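Local structure of thiosulfate sulfurtransferase (1YT8) at residues Val169-Leu181 with Phe240-Ala252. The protein probably transfers sulfur from thiosulfate to cyanide, as a thiosulfate sulfurtransferase built from repeated rhodanese-like domains. Residues are numbered along the deposited sequence; the frame is centred on the assembly and turned at random.
Sequences VPGAELVLRVAEL and FGAISQDTRKAAA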
loop_
_atom_site.group_PDB
_atom_site.type_symbol
_atom_site.label_atom_id
_atom_site.label_comp_id
_atom_site.label_asym_id
_atom_site.label_seq_id
_atom_site.Cartn_x
_atom_site.Cartn_y
_atom_site.Cartn_z
ATOM N N VAL A 169 0.848 16.497 8.157
ATOM C CA VAL A 169 2.229 16.544 7.690
ATOM C C VAL A 169 2.675 15.101 7.451
ATOM O O VAL A 169 3.323 14.489 8.308
ATOM C CB VAL A 169 3.180 17.197 8.728
ATOM C CG1 VAL A 169 4.564 17.399 8.108
ATOM C CG2 VAL A 169 2.615 18.526 9.207
ATOM N N PRO A 170 2.321 14.535 6.284
ATOM C CA PRO A 170 2.679 13.160 5.925
ATOM C C PRO A 170 4.133 12.826 6.251
ATOM O O PRO A 170 5.030 13.648 6.063
ATOM C CB PRO A 170 2.380 13.108 4.430
ATOM C CG PRO A 170 1.192 14.013 4.313
ATOM C CD PRO A 170 1.614 15.192 5.171
ATOM N N GLY A 171 4.336 11.607 6.741
ATOM C CA GLY A 171 5.646 11.119 7.144
ATOM C C GLY A 171 6.935 11.702 6.589
ATOM O O GLY A 171 7.762 12.212 7.349
ATOM N N ALA A 172 7.127 11.617 5.277
ATOM C CA ALA A 172 8.358 12.121 4.673
ATOM C C ALA A 172 8.502 13.639 4.715
ATOM O O ALA A 172 9.606 14.158 4.581
ATOM C CB ALA A 172 8.477 11.626 3.237
ATOM N N GLU A 173 7.393 14.345 4.911
ATOM C CA GLU A 173 7.404 15.804 4.958
ATOM C C GLU A 173 7.849 16.368 6.313
ATOM O O GLU A 173 8.217 17.535 6.410
ATOM C CB GLU A 173 6.005 16.355 4.647
ATOM C CG GLU A 173 5.381 15.908 3.322
ATOM C CD GLU A 173 6.099 16.460 2.098
ATOM O OE1 GLU A 173 6.699 17.553 2.194
ATOM O OE2 GLU A 173 6.042 15.810 1.032
ATOM N N LEU A 174 7.820 15.544 7.355
ATOM C CA LEU A 174 8.177 16.001 8.699
ATOM C C LEU A 174 9.485 16.776 8.846
ATOM O O LEU A 174 9.480 17.917 9.312
ATOM C CB LEU A 174 8.151 14.815 9.671
ATOM C CG LEU A 174 6.736 14.285 9.961
ATOM C CD1 LEU A 174 6.827 12.951 10.676
ATOM C CD2 LEU A 174 5.965 15.295 10.812
ATOM N N VAL A 175 10.603 16.176 8.456
ATOM C CA VAL A 175 11.889 16.855 8.582
ATOM C C VAL A 175 11.961 18.099 7.697
ATOM O O VAL A 175 12.608 19.088 8.047
ATOM C CB VAL A 175 13.045 15.889 8.235
ATOM C CG1 VAL A 175 14.384 16.616 8.283
ATOM C CG2 VAL A 175 13.046 14.731 9.225
ATOM N N LEU A 176 11.275 18.058 6.560
ATOM C CA LEU A 176 11.274 19.184 5.629
ATOM C C LEU A 176 10.429 20.385 6.065
ATOM O O LEU A 176 10.820 21.531 5.844
ATOM C CB LEU A 176 10.787 18.725 4.251
ATOM C CG LEU A 176 10.692 19.773 3.130
ATOM C CD1 LEU A 176 12.086 20.245 2.735
ATOM C CD2 LEU A 176 9.992 19.168 1.919
ATOM N N ARG A 177 9.281 20.128 6.688
ATOM C CA ARG A 177 8.372 21.208 7.079
ATOM C C ARG A 177 8.384 21.674 8.532
ATOM O O ARG A 177 7.876 22.756 8.827
ATOM C CB ARG A 177 6.934 20.803 6.748
ATOM C CG ARG A 177 6.763 20.076 5.425
ATOM C CD ARG A 177 6.776 21.016 4.242
ATOM N NE ARG A 177 6.708 20.269 2.990
ATOM C CZ ARG A 177 6.643 20.826 1.785
ATOM N NH1 ARG A 177 6.631 22.147 1.663
ATOM N NH2 ARG A 177 6.609 20.060 0.700
ATOM N N VAL A 178 8.954 20.878 9.433
ATOM C CA VAL A 178 8.931 21.211 10.858
ATOM C C VAL A 178 9.445 22.584 11.290
ATOM O O VAL A 178 8.884 23.194 12.205
ATOM C CB VAL A 178 9.649 20.119 11.705
ATOM C CG1 VAL A 178 11.146 20.153 11.466
ATOM C CG2 VAL A 178 9.326 20.316 13.187
ATOM N N ALA A 179 10.493 23.083 10.645
ATOM C CA ALA A 179 11.038 24.386 11.022
ATOM C C ALA A 179 10.042 25.530 10.798
ATOM O O ALA A 179 10.097 26.548 11.486
ATOM C CB ALA A 179 12.328 24.657 10.253
ATOM N N GLU A 180 9.135 25.354 9.841
ATOM C CA GLU A 180 8.131 26.372 9.525
ATOM C C GLU A 180 6.895 26.232 10.418
ATOM O O GLU A 180 6.160 27.194 10.626
ATOM C CB GLU A 180 7.698 26.253 8.058
ATOM C CG GLU A 180 8.825 26.320 7.031
ATOM C CD GLU A 180 9.037 27.710 6.446
ATOM O OE1 GLU A 180 8.037 28.391 6.128
ATOM O OE2 GLU A 180 10.209 28.114 6.281
ATOM N N LEU A 181 6.661 25.031 10.934
ATOM C CA LEU A 181 5.502 24.793 11.792
ATOM C C LEU A 181 5.836 24.945 13.276
ATOM O O LEU A 181 4.952 25.203 14.094
ATOM C CB LEU A 181 4.930 23.396 11.523
ATOM C CG LEU A 181 4.379 23.176 10.109
ATOM C CD1 LEU A 181 3.959 21.726 9.944
ATOM C CD2 LEU A 181 3.197 24.101 9.860
ATOM N N PHE A 240 0.596 21.559 6.234
ATOM C CA PHE A 240 1.884 22.219 6.108
ATOM C C PHE A 240 1.829 23.160 4.908
ATOM O O PHE A 240 0.946 23.045 4.054
ATOM C CB PHE A 240 2.989 21.176 5.897
ATOM C CG PHE A 240 2.860 20.407 4.608
ATOM C CD1 PHE A 240 3.328 20.941 3.409
ATOM C CD2 PHE A 240 2.245 19.157 4.589
ATOM C CE1 PHE A 240 3.183 20.243 2.210
ATOM C CE2 PHE A 240 2.094 18.450 3.398
ATOM C CZ PHE A 240 2.562 18.991 2.205
ATOM N N GLY A 241 2.781 24.081 4.843
ATOM C CA GLY A 241 2.816 25.011 3.733
ATOM C C GLY A 241 4.160 24.981 3.035
ATOM O O GLY A 241 5.026 24.162 3.362
ATOM N N ALA A 242 4.327 25.868 2.062
ATOM C CA ALA A 242 5.577 25.971 1.326
ATOM C C ALA A 242 6.619 26.484 2.311
ATOM O O ALA A 242 6.288 27.216 3.247
ATOM C CB ALA A 242 5.420 26.945 0.165
ATOM N N ILE A 243 7.872 26.102 2.109
ATOM C CA ILE A 243 8.936 26.534 3.005
ATOM C C ILE A 243 9.935 27.432 2.292
ATOM O O ILE A 243 9.946 27.508 1.061
ATOM C CB ILE A 243 9.696 25.328 3.587
ATOM C CG1 ILE A 243 10.393 24.562 2.461
ATOM C CG2 ILE A 243 8.724 24.409 4.321
ATOM C CD1 ILE A 243 11.339 23.489 2.951
ATOM N N SER A 244 10.769 28.115 3.073
ATOM C CA SER A 244 11.780 29.001 2.514
ATOM C C SER A 244 12.998 28.172 2.131
ATOM O O SER A 244 13.163 27.043 2.598
ATOM C CB SER A 244 12.187 30.069 3.535
ATOM O OG SER A 244 12.953 29.505 4.586
ATOM N N GLN A 245 13.846 28.732 1.278
ATOM C CA GLN A 245 15.050 28.039 0.846
ATOM C C GLN A 245 15.998 27.831 2.021
ATOM O O GLN A 245 16.720 26.836 2.077
ATOM C CB GLN A 245 15.747 28.831 -0.261
ATOM C CG GLN A 245 15.058 28.724 -1.609
ATOM C CD GLN A 245 14.949 27.285 -2.082
ATOM O OE1 GLN A 245 15.951 26.579 -2.194
ATOM N NE2 GLN A 245 13.728 26.843 -2.359
ATOM N N ASP A 246 15.985 28.770 2.962
ATOM C CA ASP A 246 16.840 28.686 4.141
ATOM C C ASP A 246 16.469 27.425 4.914
ATOM O O ASP A 246 17.329 26.611 5.257
ATOM C CB ASP A 246 16.640 29.924 5.021
ATOM C CG ASP A 246 17.710 30.064 6.097
ATOM O OD1 ASP A 246 17.770 29.201 7.003
ATOM O OD2 ASP A 246 18.493 31.041 6.032
ATOM N N THR A 247 15.176 27.268 5.172
ATOM C CA THR A 247 14.664 26.109 5.893
ATOM C C THR A 247 15.092 24.814 5.197
ATOM O O THR A 247 15.610 23.897 5.832
ATOM C CB THR A 247 13.121 26.149 5.959
ATOM O OG1 THR A 247 12.702 27.347 6.624
ATOM C CG2 THR A 247 12.580 24.936 6.705
ATOM N N ARG A 248 14.879 24.759 3.886
ATOM C CA ARG A 248 15.212 23.584 3.089
ATOM C C ARG A 248 16.682 23.173 3.180
ATOM O O ARG A 248 16.999 22.031 3.515
ATOM C CB ARG A 248 14.848 23.830 1.623
ATOM C CG ARG A 248 14.970 22.604 0.730
ATOM C CD ARG A 248 15.176 23.012 -0.720
ATOM N NE ARG A 248 16.458 23.685 -0.899
ATOM C CZ ARG A 248 17.641 23.077 -0.846
ATOM N NH1 ARG A 248 17.713 21.769 -0.628
ATOM N NH2 ARG A 248 18.755 23.782 -0.993
ATOM N N LYS A 249 17.576 24.109 2.877
ATOM C CA LYS A 249 19.011 23.845 2.894
ATOM C C LYS A 249 19.511 23.238 4.204
ATOM O O LYS A 249 20.299 22.291 4.195
ATOM C CB LYS A 249 19.772 25.136 2.598
ATOM C CG LYS A 249 21.275 24.976 2.493
ATOM C CD LYS A 249 21.925 26.325 2.226
ATOM C CE LYS A 249 23.441 26.243 2.242
ATOM N NZ LYS A 249 24.049 27.597 2.052
ATOM N N ALA A 250 19.052 23.783 5.325
ATOM C CA ALA A 250 19.463 23.294 6.635
ATOM C C ALA A 250 18.971 21.863 6.862
ATOM O O ALA A 250 19.735 20.988 7.272
ATOM C CB ALA A 250 18.922 24.215 7.728
ATOM N N ALA A 251 17.692 21.637 6.587
ATOM C CA ALA A 251 17.088 20.320 6.758
ATOM C C ALA A 251 17.734 19.288 5.834
ATOM O O ALA A 251 17.935 18.138 6.223
ATOM C CB ALA A 251 15.595 20.397 6.486
ATOM N N ALA A 252 18.047 19.705 4.611
ATOM C CA ALA A 252 18.671 18.820 3.629
ATOM C C ALA A 252 20.020 18.307 4.121
ATOM O O ALA A 252 20.358 17.138 3.933
ATOM C CB ALA A 252 18.836 19.549 2.301
HETATM O O HOH W 1 5.676 27.065 5.796
#
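F240 lies against one face of the R177 guanidinium, and the pair illustrates how an arginine fixed by a salt bridge can serve as a flat packing surface. Ring atom CE1 of F240 sits 3.5 Å from CZ of R177, near the middle of the group, with the two planes 29° apart; CD2 of L176 lies against the opposite face, toward its rim. What keeps the guanidinium from turning is E173, four residues earlier: NE and NH2 of R177 grip its OE1 side-on, and R177 NE lies 2.8 Å from E173 OE1. The R177 chain bends at CG (chi2 -79°) to get there, and NH1 adds a weak bond to O of G241. At its edge the F240 ring meets CD of P170.

Farther along, E180 ties helix 174-181 to the start of the helix that begins at Q245. Its OE2 takes the hydroxyl of T247 on the anti lone pair (OG1 to OE2, 2.6 Å) and, from above the carboxylate plane, the amide of the N-cap residue S244 (N to OE2, 3.3 Å). A carboxylate at this helix N-terminus would probably be stabilised by the dipole. A water links E180 OE1 to O of A242. I243 packs beside L176 and E180, its CG2 against CG of E180 and its CD1 pressed to 3.3 Å from CD1 of L176, tighter than usual van der Waals contact.

Helices 174-181 and 245-252 cross obliquely, their N-to-C directions 134° apart, with CB of A251 against the backbone O of V175; the latter helix continues to residue 262. Helix 174-181 follows edge strand 167-168 of a rhodanese-like sheet; R334, at the start of helix 334-344, pairs with E173, and L206 of helix 197-208 touches V175.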